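Local coordinates for protein catechol 1,2 dioxygenase (Acinetobacter radioresistens, PDB 2XSU) that probably catalyses the iron(III)-dependent intradiol cleavage of catechol by dioxygen to cis,cis-muconate, working as a homodimer in aromatic compound breakdown, at residues L73-G78 / D252-A257; R222-H227 / F242-D247; L238-N243 / D260-T265. The protein carries 1 engineered substitution. All coordinates share one frame; numbering follows the deposited sequence.

Contacts 2 and 3 are neighbours in one mixed beta sheet, their centres about 8 Å apart, and share Phe242 and Asn243 on strand 238-244, which pairs antiparallel with strand 221-231 and parallel with strand 263-269. Contact 1 lies about 14 Å from the centre of contact 2 and about 16 Å from that of contact 3; it brings helix 73-80, in the N-terminal family region, against the loop between strands 238-244 and 263-269. Along the chain, contact 2 is nested within the loop closed by contact 1, whereas contacts 1 and 3 interleave. A salt bridge from Asp253 to Arg222 ties contact 1 to the iron-bearing hairpin of contact 2.

Contact 1 (L73-G78 / D252-A257); sequences LGLLAG and DDFAFA. Engineered in segment 73-78: Gly78 (natural residue Ala). With PIE (1,2-diacyl-sn-glycero-3-phosphoinositol), chain C.
Gly78, late in helix 73-80, meets Ala255 in a type I beta turn running from Asp253 to Phe256, their CA atoms 4.7 Å apart. The turn is fastened from within by Asp253: OD1 accepts from Ala255 N, closing an Asx turn, and OD2 accepts from Ala257 N, 2.9 Å away. OD1 also forms a salt bridge with Arg222, so one carboxylate both shapes the turn and ties it to strand 221-231. Gly78 is an engineered residue, alanine in the natural protein. Its carbonyl O receives a CA-H...O contact from Ala255 CA at 3.4 Å. A water links the two backbones, donating to Ala255 O and, over 2.7 Å, to Gly78 O. Ala255 points its small methyl at the helix, which permits this close approach. Beside it Leu75, with CG anti to the backbone N (chi1 -160°), reaches out so that CD1 touches CZ at the edge of the Phe254 ring at 4.1 Å, the two side chains crossing nearly at right angles. Elsewhere on the helix, Leu76 CD2 lies 3.8 Å from C46 at the end of a phospholipid chain; Leu73 and Ala77 also pack on the second subunit. The helix thus stands between the catalytic domain and a lipid pocket at the dimer interface, the helical linker arrangement of catechol 1,2-dioxygenases.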
loop_
_atom_site.group_PDB
_atom_site.type_symbol
_atom_site.label_atom_id
_atom_site.label_comp_id
_atom_site.label_asym_id
_atom_site.label_seq_id
_atom_site.Cartn_x
_atom_site.Cartn_y
_atom_site.Cartn_z
ATOM N N LEU A 73 -7.894 -1.208 -0.766
ATOM C CA LEU A 73 -7.187 -1.590 0.464
ATOM C C LEU A 73 -8.147 -1.784 1.645
ATOM O O LEU A 73 -7.863 -2.580 2.537
ATOM C CB LEU A 73 -6.011 -0.653 0.815
ATOM C CG LEU A 73 -4.785 -0.853 -0.093
ATOM C CD1 LEU A 73 -3.713 0.203 0.249
ATOM C CD2 LEU A 73 -4.215 -2.306 0.015
ATOM N N GLY A 74 -9.270 -1.064 1.644
ATOM C CA GLY A 74 -10.321 -1.280 2.680
ATOM C C GLY A 74 -10.982 -2.641 2.495
ATOM O O GLY A 74 -11.261 -3.380 3.470
ATOM N N LEU A 75 -11.227 -2.998 1.248
ATOM C CA LEU A 75 -11.762 -4.298 0.926
ATOM C C LEU A 75 -10.787 -5.417 1.332
ATOM O O LEU A 75 -11.201 -6.454 1.884
ATOM C CB LEU A 75 -12.082 -4.348 -0.576
ATOM C CG LEU A 75 -13.042 -5.372 -1.087
ATOM C CD1 LEU A 75 -14.368 -5.283 -0.322
ATOM C CD2 LEU A 75 -13.270 -5.071 -2.606
ATOM N N LEU A 76 -9.492 -5.216 1.061
ATOM C CA LEU A 76 -8.467 -6.191 1.421
ATOM C C LEU A 76 -8.346 -6.342 2.934
ATOM O O LEU A 76 -8.142 -7.455 3.424
ATOM C CB LEU A 76 -7.112 -5.755 0.835
ATOM C CG LEU A 76 -5.977 -6.788 1.056
ATOM C CD1 LEU A 76 -6.286 -8.090 0.337
ATOM C CD2 LEU A 76 -4.695 -6.176 0.530
ATOM N N ALA A 77 -8.473 -5.223 3.663
ATOM C CA ALA A 77 -8.483 -5.286 5.135
ATOM C C ALA A 77 -9.615 -6.175 5.643
ATOM O O ALA A 77 -9.448 -6.943 6.620
ATOM C CB ALA A 77 -8.565 -3.877 5.732
ATOM N N GLY A 78 -10.776 -6.077 5.001
ATOM C CA GLY A 78 -11.887 -6.977 5.336
ATOM C C GLY A 78 -11.562 -8.415 4.998
ATOM O O GLY A 78 -11.637 -9.294 5.862
ATOM N N ASP A 252 -19.880 -18.240 6.194
ATOM C CA ASP A 252 -18.711 -18.375 5.310
ATOM C C ASP A 252 -18.462 -16.995 4.651
ATOM O O ASP A 252 -18.169 -16.909 3.458
ATOM C CB ASP A 252 -18.990 -19.444 4.243
ATOM C CG ASP A 252 -17.759 -19.865 3.428
ATOM O OD1 ASP A 252 -16.600 -19.773 3.898
ATOM O OD2 ASP A 252 -17.988 -20.334 2.288
ATOM N N ASP A 253 -18.605 -15.925 5.430
ATOM C CA ASP A 253 -18.346 -14.544 4.975
ATOM C C ASP A 253 -16.849 -14.339 4.771
ATOM O O ASP A 253 -16.090 -14.621 5.700
ATOM C CB ASP A 253 -18.854 -13.603 6.091
ATOM C CG ASP A 253 -18.691 -12.114 5.782
ATOM O OD1 ASP A 253 -18.326 -11.691 4.661
ATOM O OD2 ASP A 253 -18.982 -11.316 6.708
ATOM N N PHE A 254 -16.433 -13.866 3.593
ATOM C CA PHE A 254 -14.980 -13.678 3.310
ATOM C C PHE A 254 -14.377 -12.572 4.196
ATOM O O PHE A 254 -13.151 -12.465 4.279
ATOM C CB PHE A 254 -14.723 -13.419 1.806
ATOM C CG PHE A 254 -14.543 -11.966 1.453
ATOM C CD1 PHE A 254 -13.291 -11.482 1.098
ATOM C CD2 PHE A 254 -15.618 -11.076 1.491
ATOM C CE1 PHE A 254 -13.134 -10.117 0.781
ATOM C CE2 PHE A 254 -15.463 -9.707 1.182
ATOM C CZ PHE A 254 -14.214 -9.242 0.829
ATOM N N ALA A 255 -15.234 -11.752 4.824
ATOM C CA ALA A 255 -14.767 -10.707 5.769
ATOM C C ALA A 255 -15.105 -11.013 7.244
ATOM O O ALA A 255 -14.856 -10.203 8.126
ATOM C CB ALA A 255 -15.262 -9.323 5.319
ATOM N N PHE A 256 -15.613 -12.216 7.512
ATOM C CA PHE A 256 -15.745 -12.708 8.911
ATOM C C PHE A 256 -16.594 -11.857 9.857
ATOM O O PHE A 256 -16.288 -11.773 11.061
ATOM C CB PHE A 256 -14.322 -12.964 9.499
ATOM C CG PHE A 256 -13.447 -13.674 8.546
ATOM C CD1 PHE A 256 -13.592 -15.051 8.369
ATOM C CD2 PHE A 256 -12.530 -12.968 7.753
ATOM C CE1 PHE A 256 -12.807 -15.747 7.428
ATOM C CE2 PHE A 256 -11.738 -13.654 6.797
ATOM C CZ PHE A 256 -11.909 -15.045 6.642
ATOM N N ALA A 257 -17.666 -11.264 9.346
ATOM C CA ALA A 257 -18.453 -10.297 10.119
ATOM C C ALA A 257 -19.655 -10.895 10.844
ATOM O O ALA A 257 -20.188 -10.261 11.766
ATOM C CB ALA A 257 -18.913 -9.163 9.210
HETATM P P PIE C . -1.786 -10.888 -9.340
HETATM O O11 PIE C . -0.823 -11.551 -10.206
HETATM O O12 PIE C . -1.491 -11.168 -7.711
HETATM O O13 PIE C . -3.260 -11.760 -9.652
HETATM O O14 PIE C . -2.245 -9.524 -9.629
HETATM C C1 PIE C . -0.348 -12.720 -9.323
HETATM C C2 PIE C . 0.924 -12.102 -8.703
HETATM C C3 PIE C . 0.702 -12.146 -7.186
HETATM O O31 PIE C . 1.268 -11.017 -6.488
HETATM O O32 PIE C . -0.433 -10.618 -5.076
HETATM C C31 PIE C . 0.751 -10.911 -5.230
HETATM C C32 PIE C . 1.649 -11.151 -4.018
HETATM C C33 PIE C . 1.739 -9.898 -3.151
HETATM C C34 PIE C . 0.833 -10.002 -1.925
HETATM C C35 PIE C . 1.517 -9.391 -0.703
HETATM C C36 PIE C . 0.536 -8.580 0.139
HETATM C C37 PIE C . 0.053 -9.404 1.331
HETATM C C38 PIE C . -0.323 -8.499 2.501
HETATM C C39 PIE C . -0.119 -9.153 3.713
HETATM C C40 PIE C . 0.056 -8.478 4.921
HETATM C C41 PIE C . 0.033 -7.093 5.022
HETATM C C42 PIE C . -1.262 -6.613 5.689
HETATM O O21 PIE C . 2.200 -12.742 -9.115
HETATM O O22 PIE C . 1.656 -14.949 -9.166
HETATM C C21 PIE C . 2.427 -14.064 -8.789
HETATM C C22 PIE C . 3.686 -14.504 -8.020
HETATM C C23 PIE C . 4.241 -13.561 -6.951
HETATM C C24 PIE C . 5.509 -14.152 -6.317
HETATM C C25 PIE C . 5.351 -14.334 -4.804
HETATM C C26 PIE C . 5.349 -12.981 -4.094
HETATM C C27 PIE C . 5.296 -13.147 -2.580
HETATM C C28 PIE C . 4.788 -11.870 -1.905
HETATM C C29 PIE C . 5.952 -10.976 -1.477
HETATM C C47 PIE C . 5.489 -9.828 -0.581
HETATM C C48 PIE C . 6.682 -8.950 -0.206
HETATM C C49 PIE C . 6.407 -8.147 1.066
HETATM C C50 PIE C . 6.937 -6.712 0.967
HETATM C C51 PIE C . 5.843 -5.704 0.577
HETATM C "C1'" PIE C . -3.748 -7.694 -12.458
HETATM C "C2'" PIE C . -2.560 -7.649 -13.372
HETATM C "C3'" PIE C . -1.839 -9.007 -13.297
HETATM C "C4'" PIE C . -1.455 -9.344 -11.914
HETATM C "C5'" PIE C . -2.665 -9.327 -10.971
HETATM C "C6'" PIE C . -3.339 -7.931 -11.009
HETATM O "O1'" PIE C . -4.407 -6.416 -12.459
HETATM O "O2'" PIE C . -2.927 -7.415 -14.720
HETATM O "O3'" PIE C . -0.681 -9.005 -14.142
HETATM O "O4'" PIE C . -0.176 -9.497 -11.336
HETATM O "O6'" PIE C . -4.508 -7.951 -10.180
HETATM C C52 PIE C . 4.609 -5.747 1.496
HETATM C C53 PIE C . 4.810 -4.919 2.764
HETATM C C54 PIE C . 4.908 -3.422 2.452
HETATM C C55 PIE C . 4.131 -2.594 3.479
HETATM C C43 PIE C . -2.340 -6.249 4.656
HETATM C C44 PIE C . -2.996 -4.902 4.958
HETATM C C45 PIE C . -4.518 -5.015 4.869
HETATM C C46 PIE C . -5.052 -4.146 3.740
HETATM O O HOH W 1 -12.495 -8.671 8.395
#

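Contact 2 (R222-H227 / F242-D247); sequences RPSHVH and FNIEGD. With FE (Fe (III) ion), chain B.
Phe242 turns its ring alongside Val226 because its CG sits between the backbone N and the carbonyl carbon (chi1 66°), while Asp247, with CG anti to the backbone N (chi1 -163°), swings its carboxylate back to Ser224. The first pair runs side by side: Val226 CB stands over one face of the ring in a CH-pi contact, and Val226 CG2 comes within 3.5 Å of Phe242 CZ. The branched Val226 can set both CB and CG2 against the ring. The same two residues form an antiparallel hydrogen-bonded pair, Val226 N to Phe242 O and Phe242 N to Val226 O both measuring 3.1 Å. Farther on, direct strand pairing gives way to a water that donates to Ser224 O and accepts from Ile244 N. Asp247, the last residue of the type II turn that begins at Ile244, takes over as the clasp: Ser224 N donates to OD2 over 2.8 Å, almost straight (177°) but well above the carboxylate plane, and Asp247 OD1 lies 3.4 Å from Pro223 CA. OD1 also accepts from Tyr249 N. Gly246 suits the turn, for at its positive phi a side chain would be jammed against the preceding carbonyl O. Pro223 in turn orients a metal ligand, since His225 ND1 donates to Pro223 O at 2.8 Å in the plane of the imidazole. That second-shell bond fixes the ring's rotation, directing NE2 to the iron 2.1 Å away. His227, two residues along the strand, brings its NE2 to the same metal. Tyr167, Tyr201 and a water complete the coordination, giving the two-histidine, two-tyrosine ferric site of the intradiol dioxygenases, with both histidines carried on a beta hairpin.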
loop_
_atom_site.group_PDB
_atom_site.type_symbol
_atom_site.label_atom_id
_atom_site.label_comp_id
_atom_site.label_asym_id
_atom_site.label_seq_id
_atom_site.Cartn_x
_atom_site.Cartn_y
_atom_site.Cartn_z
ATOM N N ARG A 222 -19.673 -12.049 0.369
ATOM C CA ARG A 222 -20.336 -11.752 1.646
ATOM C C ARG A 222 -21.815 -12.175 1.551
ATOM O O ARG A 222 -22.422 -12.021 0.487
ATOM C CB ARG A 222 -20.287 -10.257 1.982
ATOM C CG ARG A 222 -18.886 -9.689 1.999
ATOM C CD ARG A 222 -18.823 -8.484 2.875
ATOM N NE ARG A 222 -19.009 -8.816 4.271
ATOM C CZ ARG A 222 -19.254 -7.926 5.222
ATOM N NH1 ARG A 222 -19.374 -6.627 4.925
ATOM N NH2 ARG A 222 -19.406 -8.336 6.463
ATOM N N PRO A 223 -22.385 -12.710 2.649
ATOM C CA PRO A 223 -23.852 -12.931 2.687
ATOM C C PRO A 223 -24.579 -11.597 2.684
ATOM O O PRO A 223 -23.990 -10.541 3.036
ATOM C CB PRO A 223 -24.086 -13.637 4.026
ATOM C CG PRO A 223 -22.984 -13.035 4.926
ATOM C CD PRO A 223 -21.779 -12.894 3.984
ATOM N N SER A 224 -25.853 -11.638 2.323
ATOM C CA SER A 224 -26.721 -10.437 2.375
ATOM C C SER A 224 -26.689 -9.817 3.782
ATOM O O SER A 224 -26.653 -10.529 4.816
ATOM C CB SER A 224 -28.146 -10.811 2.038
ATOM O OG SER A 224 -28.587 -11.767 2.978
ATOM N N HIS A 225 -26.690 -8.476 3.825
ATOM C CA HIS A 225 -26.601 -7.767 5.114
ATOM C C HIS A 225 -27.032 -6.304 4.946
ATOM O O HIS A 225 -27.046 -5.762 3.836
ATOM C CB HIS A 225 -25.144 -7.790 5.664
ATOM C CG HIS A 225 -24.134 -7.181 4.726
ATOM N ND1 HIS A 225 -23.560 -7.890 3.685
ATOM C CD2 HIS A 225 -23.608 -5.926 4.661
ATOM C CE1 HIS A 225 -22.727 -7.103 3.023
ATOM N NE2 HIS A 225 -22.726 -5.908 3.594
ATOM N N VAL A 226 -27.398 -5.688 6.062
ATOM C CA VAL A 226 -27.669 -4.243 6.110
ATOM C C VAL A 226 -26.765 -3.644 7.189
ATOM O O VAL A 226 -26.702 -4.151 8.326
ATOM C CB VAL A 226 -29.176 -3.978 6.445
ATOM C CG1 VAL A 226 -29.448 -2.461 6.639
ATOM C CG2 VAL A 226 -30.089 -4.562 5.331
ATOM N N HIS A 227 -26.058 -2.567 6.837
ATOM C CA HIS A 227 -25.136 -1.905 7.756
ATOM C C HIS A 227 -25.862 -0.889 8.636
ATOM O O HIS A 227 -26.802 -0.231 8.170
ATOM C CB HIS A 227 -24.123 -1.105 6.906
ATOM C CG HIS A 227 -23.183 -1.946 6.109
ATOM N ND1 HIS A 227 -22.026 -2.454 6.654
ATOM C CD2 HIS A 227 -23.183 -2.336 4.801
ATOM C CE1 HIS A 227 -21.362 -3.137 5.729
ATOM N NE2 HIS A 227 -22.056 -3.108 4.604
ATOM N N PHE A 242 -27.093 -6.427 10.404
ATOM C CA PHE A 242 -27.700 -7.753 10.496
ATOM C C PHE A 242 -27.446 -8.522 9.219
ATOM O O PHE A 242 -27.271 -7.922 8.135
ATOM C CB PHE A 242 -29.212 -7.752 10.876
ATOM C CG PHE A 242 -30.137 -7.144 9.857
ATOM C CD1 PHE A 242 -30.493 -7.831 8.691
ATOM C CD2 PHE A 242 -30.718 -5.884 10.073
ATOM C CE1 PHE A 242 -31.350 -7.265 7.725
ATOM C CE2 PHE A 242 -31.596 -5.314 9.127
ATOM C CZ PHE A 242 -31.908 -5.992 7.947
ATOM N N ASN A 243 -27.354 -9.850 9.367
ATOM C CA ASN A 243 -27.337 -10.775 8.243
ATOM C C ASN A 243 -28.678 -11.463 8.213
ATOM O O ASN A 243 -29.478 -11.325 9.158
ATOM C CB ASN A 243 -26.272 -11.837 8.448
ATOM C CG ASN A 243 -24.902 -11.306 8.267
ATOM O OD1 ASN A 243 -24.481 -11.016 7.138
ATOM N ND2 ASN A 243 -24.190 -11.130 9.372
ATOM N N ILE A 244 -28.958 -12.116 7.086
ATOM C CA ILE A 244 -30.279 -12.720 6.883
ATOM C C ILE A 244 -30.135 -14.220 6.832
ATOM O O ILE A 244 -29.333 -14.760 6.041
ATOM C CB ILE A 244 -30.928 -12.163 5.595
ATOM C CG1 ILE A 244 -31.109 -10.642 5.726
ATOM C CG2 ILE A 244 -32.285 -12.860 5.330
ATOM C CD1 ILE A 244 -31.619 -9.955 4.502
ATOM N N GLU A 245 -30.900 -14.901 7.693
ATOM C CA GLU A 245 -30.895 -16.356 7.778
ATOM C C GLU A 245 -31.275 -16.925 6.413
ATOM O O GLU A 245 -32.128 -16.367 5.714
ATOM C CB GLU A 245 -31.905 -16.809 8.848
ATOM C CG GLU A 245 -31.818 -18.268 9.218
ATOM C CD GLU A 245 -30.455 -18.681 9.762
ATOM O OE1 GLU A 245 -30.082 -18.249 10.866
ATOM O OE2 GLU A 245 -29.776 -19.481 9.077
ATOM N N GLY A 246 -30.589 -18.001 6.014
ATOM C CA GLY A 246 -30.875 -18.600 4.695
ATOM C C GLY A 246 -29.828 -18.384 3.616
ATOM O O GLY A 246 -29.903 -19.006 2.546
ATOM N N ASP A 247 -28.901 -17.466 3.872
ATOM C CA ASP A 247 -27.904 -17.134 2.864
ATOM C C ASP A 247 -26.826 -18.226 2.810
ATOM O O ASP A 247 -26.341 -18.691 3.840
ATOM C CB ASP A 247 -27.262 -15.775 3.194
ATOM C CG ASP A 247 -26.541 -15.166 2.008
ATOM O OD1 ASP A 247 -25.510 -15.719 1.582
ATOM O OD2 ASP A 247 -26.998 -14.114 1.505
HETATM FE FE FE B . -21.720 -4.187 2.850
HETATM O O HOH W 2 -27.087 -13.256 5.361
HETATM O O HOH W 3 -19.713 -3.455 2.658
#

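Contact 3 (L238-N243 / D260-T265); sequences LTTQFN and DGLVAT
Ala264 CB approaches the Phe242 ring obliquely, 4.0 Å from CD1, and Phe289 meets the same ring with the two aromatic planes at about 55°. Ile287 of strand 284-293 touches both Phe242 and Ala264, so apolar side chains meet here; the short methyl of Ala264 lets its strand come close to the ring and to Ile287. Backbone pairing sets the register. Asn243 N donates to Leu262 O at 2.8 Å, nearly linearly (169°), and Ala264 N donates to Asn243 O at 2.8 Å. One residue thus bonds to those before and after Val263, the signature of a parallel bridge. Leu262 O also receives a CA-H...O contact from Phe242 CA at 3.3 Å. Strand 238-244 has both an antiparallel partner, 221-231, and a parallel one, 263-269, in the mixed sheet of the intradiol dioxygenase catalytic domain. Leu262, immediately ahead of the paired residues, is bent away from extended geometry and has its CG anti to the carbonyl carbon (chi1 -58°), which lays its branches across Thr240. CD2 comes 3.3 Å from Thr240 OG1, and the same methyl lies 3.5 Å from Gln241 O, a carbonyl buried here with no polar partner in the model. Thr240 OG1, which the Leu262 methyls cross, is hydrogen-bonded to Pro104 O.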
loop_
_atom_site.group_PDB
_atom_site.type_symbol
_atom_site.label_atom_id
_atom_site.label_comp_id
_atom_site.label_asym_id
_atom_site.label_seq_id
_atom_site.Cartn_x
_atom_site.Cartn_y
_atom_site.Cartn_z
ATOM N N LEU A 238 -22.509 2.825 18.049
ATOM C CA LEU A 238 -22.481 1.426 17.654
ATOM C C LEU A 238 -22.303 1.294 16.158
ATOM O O LEU A 238 -23.017 1.932 15.392
ATOM C CB LEU A 238 -23.768 0.724 18.073
ATOM C CG LEU A 238 -23.994 -0.727 17.590
ATOM C CD1 LEU A 238 -22.951 -1.674 18.188
ATOM C CD2 LEU A 238 -25.387 -1.220 17.923
ATOM N N THR A 239 -21.347 0.446 15.764
ATOM C CA THR A 239 -21.183 0.039 14.365
ATOM C C THR A 239 -21.598 -1.420 14.293
ATOM O O THR A 239 -21.022 -2.271 14.970
ATOM C CB THR A 239 -19.720 0.179 13.888
ATOM O OG1 THR A 239 -19.306 1.553 13.995
ATOM C CG2 THR A 239 -19.568 -0.313 12.403
ATOM N N THR A 240 -22.635 -1.723 13.508
ATOM C CA THR A 240 -23.122 -3.114 13.455
ATOM C C THR A 240 -23.773 -3.444 12.108
ATOM O O THR A 240 -23.661 -2.666 11.163
ATOM C CB THR A 240 -24.054 -3.425 14.668
ATOM O OG1 THR A 240 -24.236 -4.850 14.799
ATOM C CG2 THR A 240 -25.378 -2.715 14.513
ATOM N N GLN A 241 -24.341 -4.650 12.004
ATOM C CA GLN A 241 -25.154 -5.044 10.850
ATOM C C GLN A 241 -26.147 -6.112 11.284
ATOM O O GLN A 241 -26.045 -6.640 12.381
ATOM C CB GLN A 241 -24.300 -5.612 9.730
ATOM C CG GLN A 241 -23.759 -6.983 9.969
ATOM C CD GLN A 241 -22.847 -7.449 8.847
ATOM O OE1 GLN A 241 -22.454 -6.660 7.966
ATOM N NE2 GLN A 241 -22.499 -8.732 8.883
ATOM N N PHE A 242 -27.093 -6.427 10.404
ATOM C CA PHE A 242 -27.700 -7.753 10.496
ATOM C C PHE A 242 -27.446 -8.522 9.219
ATOM O O PHE A 242 -27.271 -7.922 8.135
ATOM C CB PHE A 242 -29.212 -7.752 10.876
ATOM C CG PHE A 242 -30.137 -7.144 9.857
ATOM C CD1 PHE A 242 -30.493 -7.831 8.691
ATOM C CD2 PHE A 242 -30.718 -5.884 10.073
ATOM C CE1 PHE A 242 -31.350 -7.265 7.725
ATOM C CE2 PHE A 242 -31.596 -5.314 9.127
ATOM C CZ PHE A 242 -31.908 -5.992 7.947
ATOM N N ASN A 243 -27.354 -9.850 9.367
ATOM C CA ASN A 243 -27.337 -10.775 8.243
ATOM C C ASN A 243 -28.678 -11.463 8.213
ATOM O O ASN A 243 -29.478 -11.325 9.158
ATOM C CB ASN A 243 -26.272 -11.837 8.448
ATOM C CG ASN A 243 -24.902 -11.306 8.267
ATOM O OD1 ASN A 243 -24.481 -11.016 7.138
ATOM N ND2 ASN A 243 -24.190 -11.130 9.372
ATOM N N ASP A 260 -23.352 -14.299 16.317
ATOM C CA ASP A 260 -24.561 -14.539 17.085
ATOM C C ASP A 260 -25.099 -13.207 17.614
ATOM O O ASP A 260 -24.359 -12.343 18.108
ATOM C CB ASP A 260 -24.261 -15.476 18.271
ATOM C CG ASP A 260 -23.919 -16.898 17.842
ATOM O OD1 ASP A 260 -24.231 -17.309 16.693
ATOM O OD2 ASP A 260 -23.327 -17.628 18.685
ATOM N N GLY A 261 -26.394 -13.040 17.488
ATOM C CA GLY A 261 -27.038 -11.826 17.917
ATOM C C GLY A 261 -27.307 -10.912 16.750
ATOM O O GLY A 261 -28.128 -9.996 16.870
ATOM N N LEU A 262 -26.639 -11.164 15.611
ATOM C CA LEU A 262 -26.784 -10.290 14.444
ATOM C C LEU A 262 -27.344 -11.031 13.244
ATOM O O LEU A 262 -27.171 -10.582 12.102
ATOM C CB LEU A 262 -25.446 -9.642 14.060
ATOM C CG LEU A 262 -24.778 -8.797 15.153
ATOM C CD1 LEU A 262 -23.500 -8.167 14.571
ATOM C CD2 LEU A 262 -25.736 -7.711 15.671
ATOM N N VAL A 263 -27.989 -12.178 13.475
ATOM C CA VAL A 263 -28.672 -12.879 12.368
ATOM C C VAL A 263 -30.181 -12.680 12.523
ATOM O O VAL A 263 -30.761 -12.985 13.576
ATOM C CB VAL A 263 -28.323 -14.380 12.344
ATOM C CG1 VAL A 263 -28.985 -15.057 11.142
ATOM C CG2 VAL A 263 -26.760 -14.558 12.287
ATOM N N ALA A 264 -30.796 -12.145 11.482
ATOM C CA ALA A 264 -32.223 -11.897 11.448
ATOM C C ALA A 264 -32.924 -12.826 10.460
ATOM O O ALA A 264 -32.366 -13.218 9.433
ATOM C CB ALA A 264 -32.485 -10.428 11.059
ATOM N N THR A 265 -34.162 -13.180 10.789
ATOM C CA THR A 265 -35.011 -13.978 9.905
ATOM C C THR A 265 -35.987 -13.061 9.169
ATOM O O THR A 265 -36.693 -12.247 9.798
ATOM C CB THR A 265 -35.771 -15.037 10.734
ATOM O OG1 THR A 265 -34.818 -15.926 11.340
ATOM C CG2 THR A 265 -36.696 -15.854 9.851
#